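Local coordinates for cellulosome anchoring protein cohesin region (Clostridium thermocellum, PDB 4DH2), which binds the dockerin module of a cellulosomal protein through its type I cohesin domain and is thought to take part in cellulosome assembly and attachment, at the interface of chains A and B. Numbering follows the deposited sequence. Chains: chain A, Cellulosome anchoring protein cohesin region; chain B, Dockerin type 1.

Contacts 1 and 2 are neighbouring patches of one type I cohesin-dockerin interface, the centres of their C-alpha atoms about 5 Å apart. A:Leu92, B:Tyr21 and B:Leu64 belong to both. Contact 1 lies on cohesin strands 48-54, 88-94 and 129-142, where the start of dockerin helix 18-28 and the end of helix 54-64 meet the sheet together. Contact 2 shifts along strand 88-94 to strand 78-83 and is dominated by helix 54-64 and the residue after it. Helices 18-28 and 54-64 therefore share one sheet surface, with A:Leu92 joining an apolar, hydrogen-bonded patch to a charged one.

Contact 1: the interface of chains A and B. Residues chain A 48-50, 92, 140; chain B 18, 21, 64.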
loop_
_atom_site.group_PDB
_atom_site.type_symbol
_atom_site.label_atom_id
_atom_site.label_comp_id
_atom_site.label_asym_id
_atom_site.label_seq_id
_atom_site.Cartn_x
_atom_site.Cartn_y
_atom_site.Cartn_z
ATOM N N SER A 48 -7.276 -4.464 -6.140
ATOM C CA SER A 48 -5.967 -3.921 -5.853
ATOM C C SER A 48 -6.067 -2.802 -4.816
ATOM O O SER A 48 -7.067 -2.070 -4.777
ATOM C CB SER A 48 -5.345 -3.352 -7.113
ATOM O OG SER A 48 -4.081 -2.747 -6.852
ATOM N N PHE A 49 -5.019 -2.662 -4.019
ATOM C CA PHE A 49 -4.925 -1.493 -3.150
ATOM C C PHE A 49 -3.504 -1.110 -2.929
ATOM O O PHE A 49 -2.589 -1.933 -3.048
ATOM C CB PHE A 49 -5.655 -1.702 -1.813
ATOM C CG PHE A 49 -4.978 -2.683 -0.855
ATOM C CD1 PHE A 49 -3.898 -2.304 -0.075
ATOM C CD2 PHE A 49 -5.462 -3.972 -0.731
ATOM C CE1 PHE A 49 -3.333 -3.196 0.810
ATOM C CE2 PHE A 49 -4.903 -4.863 0.133
ATOM C CZ PHE A 49 -3.826 -4.479 0.911
ATOM N N ASN A 50 -3.308 0.166 -2.610
ATOM C CA ASN A 50 -1.993 0.726 -2.366
ATOM C C ASN A 50 -2.239 1.693 -1.219
ATOM O O ASN A 50 -3.101 2.591 -1.326
ATOM C CB ASN A 50 -1.561 1.380 -3.674
ATOM C CG ASN A 50 -0.174 2.020 -3.670
ATOM O OD1 ASN A 50 0.019 2.960 -4.431
ATOM N ND2 ASN A 50 0.785 1.519 -2.884
ATOM N N LEU A 92 1.330 -2.783 -1.361
ATOM C CA LEU A 92 0.693 -2.934 -2.653
ATOM C C LEU A 92 0.129 -4.342 -2.778
ATOM O O LEU A 92 0.852 -5.356 -2.635
ATOM C CB LEU A 92 1.697 -2.666 -3.755
ATOM C CG LEU A 92 1.095 -2.790 -5.160
ATOM C CD1 LEU A 92 0.092 -1.660 -5.443
ATOM C CD2 LEU A 92 2.228 -2.772 -6.164
ATOM N N ASN A 140 -5.426 4.045 -1.949
ATOM C CA ASN A 140 -6.149 3.860 -3.196
ATOM C C ASN A 140 -6.591 2.397 -3.287
ATOM O O ASN A 140 -5.755 1.500 -3.128
ATOM C CB ASN A 140 -5.242 4.132 -4.386
ATOM C CG ASN A 140 -4.998 5.593 -4.617
ATOM O OD1 ASN A 140 -5.942 6.392 -4.712
ATOM N ND2 ASN A 140 -3.726 5.963 -4.738
ATOM N N ILE B 18 -2.793 2.594 -8.803
ATOM C CA ILE B 18 -3.062 1.181 -8.962
ATOM C C ILE B 18 -3.810 0.874 -10.258
ATOM O O ILE B 18 -3.643 -0.199 -10.818
ATOM C CB ILE B 18 -3.884 0.591 -7.788
ATOM C CG1 ILE B 18 -5.162 1.417 -7.587
ATOM C CG2 ILE B 18 -3.025 0.537 -6.541
ATOM C CD1 ILE B 18 -6.099 0.856 -6.603
ATOM N N TYR B 21 -1.373 0.165 -12.870
ATOM C CA TYR B 21 -0.714 -1.116 -12.603
ATOM C C TYR B 21 -1.567 -2.307 -13.050
ATOM O O TYR B 21 -1.085 -3.241 -13.723
ATOM C CB TYR B 21 -0.435 -1.223 -11.099
ATOM C CG TYR B 21 0.384 -2.416 -10.660
ATOM C CD1 TYR B 21 1.637 -2.660 -11.195
ATOM C CD2 TYR B 21 -0.086 -3.265 -9.666
ATOM C CE1 TYR B 21 2.382 -3.737 -10.790
ATOM C CE2 TYR B 21 0.664 -4.355 -9.250
ATOM C CZ TYR B 21 1.898 -4.573 -9.826
ATOM O OH TYR B 21 2.666 -5.641 -9.432
ATOM N N LEU B 64 4.967 2.392 -7.107
ATOM C CA LEU B 64 3.811 2.449 -6.223
ATOM C C LEU B 64 4.208 2.077 -4.783
ATOM O O LEU B 64 3.510 2.449 -3.839
ATOM C CB LEU B 64 2.674 1.562 -6.722
ATOM C CG LEU B 64 2.031 2.041 -8.023
ATOM C CD1 LEU B 64 0.991 1.018 -8.457
ATOM C CD2 LEU B 64 1.409 3.450 -7.879
#
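B:Ile18, the first residue of dockerin helix 18-28, lies over the strands of the type I cohesin face, and each branch of its side chain has its own partners. CB sits 3.5 Å from the hydroxyl OG of A:Ser48. From there CG2 points toward strand 48-54, meeting A:Asn50 CB at 3.3 Å and, farther off, the methyl CD1 of A:Leu92. The longer branch leads the other way: CG1 lies between the backbone N and the carbonyl carbon (chi1 54°), and the extended second torsion carries CD1 to a place between two strands. On strand 129-142 CD1 meets A:Asn140 CB at 4.0 Å and the carbonyl O of the same residue at 3.6 Å; on strand 48-54 it lies equally near, 3.6 Å, to the carbonyl O of A:Ser48.

Beside it A:Asn50 reaches out to the end of helix 54-64. Its amide ND2 donates to the carbonyl O of B:Leu64 over 3.0 Å, fairly straight at the hydrogen (154°), but from above the carbonyl plane instead of along a lone pair. The other amide atom, OD1, rests 3.7 Å from B:Leu64 CD2. A:Leu92 fills the adjoining position on strand 88-94. Its CD1 faces B:Leu64 CD1, while CD2 lies over one face of the B:Tyr21 ring, off-centre, with CE2 3.8 Å away.

Contact 2: the interface of chains A and B. Residues chain A 79, 91-92, 94; chain B 21, 61, 64-65.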
loop_
_atom_site.group_PDB
_atom_site.type_symbol
_atom_site.label_atom_id
_atom_site.label_comp_id
_atom_site.label_asym_id
_atom_site.label_seq_id
_atom_site.Cartn_x
_atom_site.Cartn_y
_atom_site.Cartn_z
ATOM N N ASP A 79 2.946 -7.100 -1.752
ATOM C CA ASP A 79 4.275 -6.551 -1.563
ATOM C C ASP A 79 4.219 -5.419 -0.565
ATOM O O ASP A 79 3.179 -4.789 -0.376
ATOM C CB ASP A 79 4.813 -5.971 -2.851
ATOM C CG ASP A 79 5.220 -7.037 -3.841
ATOM O OD1 ASP A 79 6.339 -7.567 -3.703
ATOM O OD2 ASP A 79 4.413 -7.331 -4.749
ATOM N N PHE A 91 2.238 -0.473 1.173
ATOM C CA PHE A 91 1.703 -1.774 0.805
ATOM C C PHE A 91 1.149 -1.701 -0.611
ATOM O O PHE A 91 0.571 -0.695 -1.009
ATOM C CB PHE A 91 0.539 -2.154 1.713
ATOM C CG PHE A 91 0.898 -2.243 3.154
ATOM C CD1 PHE A 91 1.306 -3.450 3.690
ATOM C CD2 PHE A 91 0.816 -1.144 3.972
ATOM C CE1 PHE A 91 1.642 -3.546 5.037
ATOM C CE2 PHE A 91 1.144 -1.243 5.321
ATOM C CZ PHE A 91 1.548 -2.461 5.833
ATOM N N LEU A 92 1.330 -2.783 -1.361
ATOM C CA LEU A 92 0.693 -2.934 -2.653
ATOM C C LEU A 92 0.129 -4.342 -2.778
ATOM O O LEU A 92 0.852 -5.356 -2.635
ATOM C CB LEU A 92 1.697 -2.666 -3.755
ATOM C CG LEU A 92 1.095 -2.790 -5.160
ATOM C CD1 LEU A 92 0.092 -1.660 -5.443
ATOM C CD2 LEU A 92 2.228 -2.772 -6.164
ATOM N N ASP A 94 -2.379 -6.740 -5.440
ATOM C CA ASP A 94 -3.106 -6.894 -6.671
ATOM C C ASP A 94 -3.353 -8.391 -6.873
ATOM O O ASP A 94 -2.442 -9.194 -6.717
ATOM C CB ASP A 94 -2.292 -6.368 -7.849
ATOM C CG ASP A 94 -2.935 -6.644 -9.183
ATOM O OD1 ASP A 94 -4.091 -6.211 -9.380
ATOM O OD2 ASP A 94 -2.295 -7.312 -10.062
ATOM N N TYR B 21 -1.373 0.165 -12.870
ATOM C CA TYR B 21 -0.714 -1.116 -12.603
ATOM C C TYR B 21 -1.567 -2.307 -13.050
ATOM O O TYR B 21 -1.085 -3.241 -13.723
ATOM C CB TYR B 21 -0.435 -1.223 -11.099
ATOM C CG TYR B 21 0.384 -2.416 -10.660
ATOM C CD1 TYR B 21 1.637 -2.660 -11.195
ATOM C CD2 TYR B 21 -0.086 -3.265 -9.666
ATOM C CE1 TYR B 21 2.382 -3.737 -10.790
ATOM C CE2 TYR B 21 0.664 -4.355 -9.250
ATOM C CZ TYR B 21 1.898 -4.573 -9.826
ATOM O OH TYR B 21 2.666 -5.641 -9.432
ATOM N N LYS B 61 5.382 -1.279 -10.099
ATOM C CA LYS B 61 5.282 -1.807 -8.743
ATOM C C LYS B 61 6.239 -1.039 -7.845
ATOM O O LYS B 61 5.841 -0.583 -6.770
ATOM C CB LYS B 61 5.597 -3.302 -8.715
ATOM C CG LYS B 61 5.634 -3.939 -7.332
ATOM C CD LYS B 61 6.155 -5.387 -7.321
ATOM C CE LYS B 61 5.087 -6.379 -7.778
ATOM N NZ LYS B 61 5.310 -7.806 -7.329
ATOM N N LEU B 64 4.967 2.392 -7.107
ATOM C CA LEU B 64 3.811 2.449 -6.223
ATOM C C LEU B 64 4.208 2.077 -4.783
ATOM O O LEU B 64 3.510 2.449 -3.839
ATOM C CB LEU B 64 2.674 1.562 -6.722
ATOM C CG LEU B 64 2.031 2.041 -8.023
ATOM C CD1 LEU B 64 0.991 1.018 -8.457
ATOM C CD2 LEU B 64 1.409 3.450 -7.879
ATOM N N LEU B 65 5.307 1.334 -4.650
ATOM C CA LEU B 65 5.858 0.972 -3.348
ATOM C C LEU B 65 6.813 2.067 -2.829
ATOM O O LEU B 65 7.405 1.912 -1.763
ATOM C CB LEU B 65 6.604 -0.361 -3.440
ATOM C CG LEU B 65 5.747 -1.656 -3.513
ATOM C CD1 LEU B 65 6.596 -2.871 -3.795
ATOM C CD2 LEU B 65 4.902 -1.890 -2.245
#
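Helix 54-64 of the dockerin, the exit helix of the second EF-hand-like calcium loop, which carries the last calcium ligand B:Asp56, ends against the cohesin sheet, where B:Lys61 forms a salt bridge with A:Asp79 on strand 78-83. The ammonium NZ donates to the carboxylate oxygen OD2 at 2.8 Å, meeting it on the syn side but 34° out of the carboxylate plane. The other oxygen, OD1, is 3.8 Å from NZ, which makes the grip markedly one-sided. The two side chains cross at about a right angle. B:Lys61 leaves the helix extended through its first two torsions, then bends at the third (chi3 -78°), which carries its end round to the carboxylate. Its methylene carbons are used as well: CD lies 4.0 Å from A:Asp79 CG, and CG meets the methyl CD2 of A:Leu92 at 3.8 Å. The lysine thus combines a charged tip with an apolar stem that lies against the leucine, and its charge would probably favour the ionised carboxylate.

B:Leu65, the residue just after the helix, spreads its two methyls over neighbouring strands. CD1 rests on A:Asp79 CB at 3.7 Å, and CD2 sits 3.6 Å from A:Leu92 CB, close also to the backbone N of that residue. The base of the aspartate is therefore packed by leucine while its carboxylate turns to the lysine. Two residues on from A:Leu92, at the end of strand 88-94, A:Asp94 adds an apolar touch of its own: its CB is 3.8 Å from B:Tyr21 CE2, a ring atom that also serves A:Leu92.

Strands 78-83 and 88-94, joined through the short 3-10 helix 84-86, are adjacent in one sheet of the cohesin's jelly-roll beta-sandwich, and dockerin helices 18-28, through B:Tyr21, and 54-64, through its C-terminal end, lie against the outer face of that sheet.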